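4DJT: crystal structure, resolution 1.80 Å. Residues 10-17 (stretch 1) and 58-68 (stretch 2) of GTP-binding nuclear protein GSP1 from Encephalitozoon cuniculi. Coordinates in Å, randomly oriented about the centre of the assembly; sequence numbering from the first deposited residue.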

# COMPACT_ATOMS: atom_id res chain seq x y z
N LEU A 10 -11.25 1.34 -15.08
CA LEU A 10 -11.29 2.38 -13.99
C LEU A 10 -9.89 2.33 -13.38
O LEU A 10 -9.47 1.27 -13.00
CB LEU A 10 -12.32 2.03 -12.92
CG LEU A 10 -13.86 2.14 -13.12
CD1 LEU A 10 -14.60 1.10 -12.29
CD2 LEU A 10 -14.39 3.52 -12.70
N THR A 11 -9.19 3.47 -13.29
CA THR A 11 -7.73 3.50 -12.96
C THR A 11 -7.43 4.45 -11.83
O THR A 11 -7.84 5.60 -11.84
CB THR A 11 -6.88 3.90 -14.18
OG1 THR A 11 -7.26 3.09 -15.28
CG2 THR A 11 -5.37 3.70 -13.91
N TYR A 12 -6.68 3.96 -10.84
CA TYR A 12 -6.44 4.72 -9.63
C TYR A 12 -4.99 4.59 -9.24
O TYR A 12 -4.46 3.49 -9.22
CB TYR A 12 -7.30 4.18 -8.49
CG TYR A 12 -8.76 4.10 -8.83
CD1 TYR A 12 -9.54 5.23 -8.86
CD2 TYR A 12 -9.35 2.87 -9.19
CE1 TYR A 12 -10.89 5.17 -9.20
CE2 TYR A 12 -10.69 2.78 -9.50
CZ TYR A 12 -11.46 3.95 -9.52
OH TYR A 12 -12.78 3.84 -9.83
N LYS A 13 -4.34 5.70 -8.92
CA LYS A 13 -3.00 5.63 -8.34
C LYS A 13 -3.11 5.40 -6.84
O LYS A 13 -3.83 6.14 -6.13
CB LYS A 13 -2.22 6.89 -8.57
CG LYS A 13 -0.92 6.97 -7.78
CD LYS A 13 -0.20 8.25 -8.05
CE LYS A 13 1.04 8.41 -7.17
NZ LYS A 13 1.88 9.56 -7.60
N ILE A 14 -2.30 4.47 -6.34
CA ILE A 14 -2.30 4.18 -4.90
C ILE A 14 -0.86 4.27 -4.42
O ILE A 14 0.03 3.67 -5.04
CB ILE A 14 -2.84 2.75 -4.58
CG1 ILE A 14 -4.28 2.55 -5.10
CG2 ILE A 14 -2.67 2.43 -3.10
CD1 ILE A 14 -5.30 3.43 -4.44
N CYS A 15 -0.62 4.95 -3.31
CA CYS A 15 0.71 4.99 -2.69
C CYS A 15 0.85 4.00 -1.56
O CYS A 15 0.01 3.97 -0.65
CB CYS A 15 1.02 6.38 -2.13
SG CYS A 15 1.16 7.65 -3.42
N LEU A 16 1.92 3.21 -1.60
CA LEU A 16 2.32 2.44 -0.40
C LEU A 16 3.19 3.29 0.48
O LEU A 16 4.20 3.83 0.04
CB LEU A 16 3.09 1.17 -0.77
CG LEU A 16 2.45 0.28 -1.79
CD1 LEU A 16 3.33 -0.97 -2.04
CD2 LEU A 16 1.03 -0.10 -1.37
N ILE A 17 2.83 3.37 1.74
CA ILE A 17 3.58 4.15 2.70
C ILE A 17 3.75 3.39 3.99
O ILE A 17 3.08 2.39 4.25
CB ILE A 17 2.90 5.49 2.95
CG1 ILE A 17 1.40 5.33 3.20
CG2 ILE A 17 3.12 6.39 1.76
CD1 ILE A 17 0.72 6.65 3.62
N GLY A 58 -18.29 -6.87 -14.49
CA GLY A 58 -17.46 -6.84 -15.69
C GLY A 58 -16.63 -5.57 -15.88
O GLY A 58 -16.14 -5.33 -16.97
N ASN A 59 -16.47 -4.76 -14.84
CA ASN A 59 -15.59 -3.59 -14.94
C ASN A 59 -14.15 -4.01 -14.71
O ASN A 59 -13.87 -4.90 -13.89
CB ASN A 59 -15.95 -2.50 -13.95
CG ASN A 59 -17.42 -2.17 -13.93
OD1 ASN A 59 -17.92 -1.44 -14.78
ND2 ASN A 59 -18.12 -2.68 -12.92
N VAL A 60 -13.26 -3.39 -15.47
CA VAL A 60 -11.81 -3.58 -15.32
C VAL A 60 -11.34 -2.49 -14.37
O VAL A 60 -11.50 -1.30 -14.66
CB VAL A 60 -11.07 -3.38 -16.66
CG1 VAL A 60 -9.65 -3.89 -16.56
CG2 VAL A 60 -11.81 -4.05 -17.80
N ILE A 61 -10.74 -2.90 -13.26
CA ILE A 61 -10.30 -1.97 -12.26
C ILE A 61 -8.81 -2.09 -12.12
O ILE A 61 -8.32 -3.15 -11.76
CB ILE A 61 -10.99 -2.26 -10.93
CG1 ILE A 61 -12.47 -1.99 -11.09
CG2 ILE A 61 -10.39 -1.40 -9.82
CD1 ILE A 61 -13.33 -2.40 -9.90
N LYS A 62 -8.10 -1.03 -12.47
CA LYS A 62 -6.63 -1.07 -12.45
C LYS A 62 -6.11 -0.14 -11.38
O LYS A 62 -6.47 1.07 -11.34
CB LYS A 62 -6.01 -0.70 -13.81
CG LYS A 62 -4.47 -0.66 -13.75
CD LYS A 62 -3.83 -0.27 -15.09
CE LYS A 62 -3.87 -1.40 -16.06
NZ LYS A 62 -3.49 -0.91 -17.41
N PHE A 63 -5.28 -0.69 -10.50
CA PHE A 63 -4.55 0.11 -9.52
C PHE A 63 -3.09 0.25 -9.99
O PHE A 63 -2.40 -0.73 -10.26
CB PHE A 63 -4.60 -0.58 -8.16
CG PHE A 63 -6.01 -0.74 -7.62
CD1 PHE A 63 -6.63 0.32 -6.98
CD2 PHE A 63 -6.68 -1.94 -7.72
CE1 PHE A 63 -7.91 0.18 -6.42
CE2 PHE A 63 -7.95 -2.10 -7.19
CZ PHE A 63 -8.58 -1.04 -6.55
N ASN A 64 -2.62 1.49 -10.05
CA ASN A 64 -1.22 1.75 -10.31
C ASN A 64 -0.59 2.03 -8.98
O ASN A 64 -0.76 3.13 -8.42
CB ASN A 64 -1.09 2.94 -11.27
CG ASN A 64 -1.39 2.56 -12.70
OD1 ASN A 64 -0.95 1.51 -13.20
ND2 ASN A 64 -2.15 3.43 -13.39
N VAL A 65 0.03 0.99 -8.41
CA VAL A 65 0.47 1.02 -7.04
C VAL A 65 1.95 1.41 -6.99
O VAL A 65 2.79 0.73 -7.55
CB VAL A 65 0.23 -0.36 -6.34
CG1 VAL A 65 0.53 -0.22 -4.84
CG2 VAL A 65 -1.18 -0.84 -6.58
N TRP A 66 2.25 2.57 -6.39
CA TRP A 66 3.63 3.06 -6.29
C TRP A 66 4.30 2.56 -5.08
O TRP A 66 3.73 2.58 -3.98
CB TRP A 66 3.64 4.58 -6.26
CG TRP A 66 3.37 5.17 -7.60
CD1 TRP A 66 2.53 4.68 -8.59
CD2 TRP A 66 3.91 6.40 -8.15
NE1 TRP A 66 2.57 5.48 -9.69
CE2 TRP A 66 3.35 6.55 -9.48
CE3 TRP A 66 4.78 7.39 -7.67
CZ2 TRP A 66 3.66 7.62 -10.30
CZ3 TRP A 66 5.08 8.46 -8.50
CH2 TRP A 66 4.53 8.58 -9.78
N ASP A 67 5.53 2.10 -5.25
CA ASP A 67 6.38 1.64 -4.13
C ASP A 67 7.65 2.41 -4.21
O ASP A 67 8.10 2.74 -5.31
CB ASP A 67 6.69 0.14 -4.30
CG ASP A 67 7.47 -0.45 -3.13
OD1 ASP A 67 7.30 0.06 -2.02
OD2 ASP A 67 8.20 -1.49 -3.33
N THR A 68 8.29 2.64 -3.07
CA THR A 68 9.56 3.33 -3.05
C THR A 68 10.70 2.36 -3.41
O THR A 68 10.52 1.16 -3.50
CB THR A 68 9.91 3.89 -1.68
OG1 THR A 68 10.33 2.82 -0.80
CG2 THR A 68 8.76 4.67 -1.09
O HOH W 1 6.55 2.25 -0.61

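The two stretches are neighbouring parallel β-strands, joined by a backbone hydrogen-bond ladder and by side-chain contacts on both faces of the sheet. Strands 11-17 and 60-68 run the same way, their directions 27° apart. In stretch 1 the even-numbered residues carry the ladder, as parallel pairing requires. Leu10, Tyr12 and Ile14 each bond to the two residues that flank their partner; Leu16 makes only the first of these bonds directly. Tyr12 N donates to Lys62 O (2.9 Å), and Asn64 N donates to Tyr12 O (2.8 Å). Ile14 N donates to Asn64 O (2.9 Å), and Trp66 N to Ile14 O (2.8 Å). Leu10 extends the pattern at one end. At the other, Leu16 N donates to Trp66 O (3.1 Å). Water 1 then links the strands, donating to Leu16 O (2.9 Å) and accepting from Thr68 N (3.0 Å).

Tyr12, Ile14, Phe63 and Val65 share one face, where contacts are apolar. Ile14 CG1 lies 3.7 Å from Phe63 CD1, and Tyr12 CD2 lies 4.1 Å from Phe63 CE1. Leu16 points toward stretch 2, and its CD2 packs 3.5 Å from Val65 CG1.

Thr11, Lys13, Asn64 and Trp66 lie on the other face. The extended Lys13 side chain places its ammonium over the Trp66 indole. Lys13 NZ is 3.5 Å from Trp66 CZ3, a cation-π contact with the electron-rich ring.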